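Local coordinates for protein cadherin-5 (Gallus gallus, PDB 3PPE) that mediates calcium-dependent, homophilic adhesion between endothelial cells and helps couple actin fibers to cell junctions, at residues Thr154-Asp157 with Ile161-Ala164. Numbering follows the deposited sequence. Where two conformers were deposited one is given.
Sequences TVDD and IFTA
Thr-154 and Phe-162 form an antiparallel hydrogen-bonded pair: Thr-154 N donates to Phe-162 O at 2.8 Å, and Phe-162 N donates to Thr-154 O at 2.9 Å. Both bonds are fairly straight. Val-155 and Ile-161 are the adjoining non-hydrogen-bonded pair. Thr-154 O also takes a CA-H...O contact from Ile-161 CA, at 3.2 Å.

Thr-154 and Phe-162 share one face of the hairpin. Thr-154 OG1 sits between its own backbone N and carbonyl carbon (chi1 66°). There it lies 3.7 Å from Phe-162 CB. A water bridges this hydroxyl to Thr-163 O, tying the two strands together beyond the backbone pair. The methyl CG2 of Thr-154 turns to the Ala-164 methyl, with CG2 and CB 3.8 Å apart.

Asp-156 meets the Phe-162 ring at its edge. Asp-156 OD2 lies near the ring plane, 3.5 Å from Phe-162 CE1, and the carboxylate is turned 65° against the ring. The other oxygen, OD1, accepts hydrogen bonds from Ser-158 N and Val-160 N. These bonds anchor the carboxylate within the turn and probably help hold OD2 at the ring.

On the other face, in one of the two conformers of Ile-161, Val-155 CG2 rests loosely against Ile-161 CG1 at 4.2 Å.

This beta hairpin belongs to EC2, the second cadherin domain, away from the calcium sites. Strand 153-155 is an edge strand of its sheet within the chain, and strand 160-163 lies between it and strand 122-129. Val-155 packs on strand 142-148, while Ile-161 reaches strand 194-202, so their face looks into the beta sandwich, against the opposing sheet.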
ATOM      1  N   THR A 154      30.085 -12.943 -33.121  1.00 11.05           N
ATOM      2  CA  THR A 154      28.736 -12.693 -32.631  1.00 11.19           C
ATOM      3  C   THR A 154      28.685 -13.031 -31.148  1.00 10.58           C
ATOM      4  O   THR A 154      29.574 -13.688 -30.614  1.00  8.82           O
ATOM      5  CB  THR A 154      27.645 -13.508 -33.397  1.00 11.94           C
ATOM      6  OG1 THR A 154      27.799 -14.910 -33.162  1.00 10.06           O
ATOM      7  CG2 THR A 154      27.662 -13.187 -34.935  1.00 11.67           C
ATOM      8  N   VAL A 155      27.647 -12.575 -30.464  1.00 11.00           N
ATOM      9  CA  VAL A 155      27.474 -12.960 -29.074  1.00  9.92           C
ATOM     10  C   VAL A 155      26.028 -13.406 -28.876  1.00 10.29           C
ATOM     11  O   VAL A 155      25.118 -12.814 -29.475  1.00 10.56           O
ATOM     12  CB  VAL A 155      27.825 -11.788 -28.120  1.00 10.63           C
ATOM     13  CG1 VAL A 155      26.883 -10.575 -28.357  1.00  7.79           C
ATOM     14  CG2 VAL A 155      27.707 -12.232 -26.653  1.00  9.64           C
ATOM     15  N   ASP A 156      25.798 -14.453 -28.079  1.00 10.05           N
ATOM     16  CA  ASP A 156      24.415 -14.847 -27.794  1.00 10.31           C
ATOM     17  C   ASP A 156      23.944 -14.151 -26.503  1.00 11.25           C
ATOM     18  O   ASP A 156      24.715 -13.437 -25.866  1.00  9.53           O
ATOM     19  CB  ASP A 156      24.189 -16.369 -27.790  1.00  9.72           C
ATOM     20  CG  ASP A 156      24.826 -17.098 -26.615  1.00  9.92           C
ATOM     21  OD1 ASP A 156      25.165 -16.517 -25.555  1.00  8.42           O
ATOM     22  OD2 ASP A 156      24.989 -18.329 -26.761  1.00 10.58           O
ATOM     23  N   ASP A 157      22.693 -14.359 -26.097  1.00 12.50           N
ATOM     24  CA  ASP A 157      22.205 -13.608 -24.938  1.00 12.73           C
ATOM     25  C   ASP A 157      22.598 -14.284 -23.602  1.00 13.17           C
ATOM     26  O   ASP A 157      22.196 -13.803 -22.513  1.00 12.91           O
ATOM     27  CB  ASP A 157      20.697 -13.280 -25.087  1.00 14.72           C
ATOM     28  CG  ASP A 157      20.443 -12.067 -25.997  1.00 17.16           C
ATOM     29  OD1 ASP A 157      21.259 -11.074 -26.011  1.00 17.17           O
ATOM     30  OD2 ASP A 157      19.420 -12.118 -26.709  1.00 18.08           O
ATOM     31  N   ILE A 161      30.563 -15.837 -27.007  1.00  8.96           N
ATOM     32  CA  ILE A 161      31.094 -15.236 -28.240  0.50  9.74           C
ATOM     33  C   ILE A 161      31.487 -16.349 -29.207  1.00  9.77           C
ATOM     34  O   ILE A 161      32.108 -17.335 -28.814  1.00  9.66           O
ATOM     35  CB  ILE A 161      32.278 -14.280 -27.922  0.50  9.57           C
ATOM     36  CG1 ILE A 161      31.806 -13.192 -26.938  0.50  9.10           C
ATOM     37  CG2 ILE A 161      32.889 -13.644 -29.200  0.50  9.12           C
ATOM     38  CD1 ILE A 161      32.869 -12.201 -26.565  0.50  8.32           C
ATOM     39  N   PHE A 162      31.101 -16.177 -30.472  1.00 10.40           N
ATOM     40  CA  PHE A 162      31.300 -17.158 -31.542  1.00 10.32           C
ATOM     41  C   PHE A 162      31.934 -16.468 -32.734  1.00 10.93           C
ATOM     42  O   PHE A 162      31.712 -15.271 -32.931  1.00 11.04           O
ATOM     43  CB  PHE A 162      29.951 -17.711 -32.013  1.00  9.17           C
ATOM     44  CG  PHE A 162      29.155 -18.407 -30.949  1.00  9.32           C
ATOM     45  CD1 PHE A 162      28.238 -17.696 -30.154  1.00  8.70           C
ATOM     46  CD2 PHE A 162      29.255 -19.783 -30.787  1.00 10.81           C
ATOM     47  CE1 PHE A 162      27.497 -18.366 -29.161  1.00  8.65           C
ATOM     48  CE2 PHE A 162      28.496 -20.471 -29.812  1.00 10.99           C
ATOM     49  CZ  PHE A 162      27.621 -19.761 -28.999  1.00 10.39           C
ATOM     50  N   THR A 163      32.674 -17.230 -33.561  1.00 11.58           N
ATOM     51  CA  THR A 163      33.186 -16.696 -34.830  1.00 11.21           C
ATOM     52  C   THR A 163      31.981 -16.379 -35.724  1.00 11.64           C
ATOM     53  O   THR A 163      31.028 -17.160 -35.782  1.00 11.32           O
ATOM     54  CB  THR A 163      34.149 -17.702 -35.566  1.00 11.62           C
ATOM     55  OG1 THR A 163      33.431 -18.902 -35.831  1.00 10.30           O
ATOM     56  CG2 THR A 163      35.413 -18.029 -34.694  1.00  7.87           C
ATOM     57  N   ALA A 164      32.043 -15.223 -36.393  1.00 12.39           N
ATOM     58  CA  ALA A 164      31.001 -14.731 -37.303  1.00 13.18           C
ATOM     59  C   ALA A 164      31.333 -14.995 -38.766  1.00 13.38           C
ATOM     60  O   ALA A 164      30.501 -14.756 -39.631  1.00 13.74           O
ATOM     61  CB  ALA A 164      30.756 -13.224 -37.112  1.00 13.45           C
TER
HETATM   62  O   HOH W   1      28.424 -16.741 -35.190  1.00 13.24           O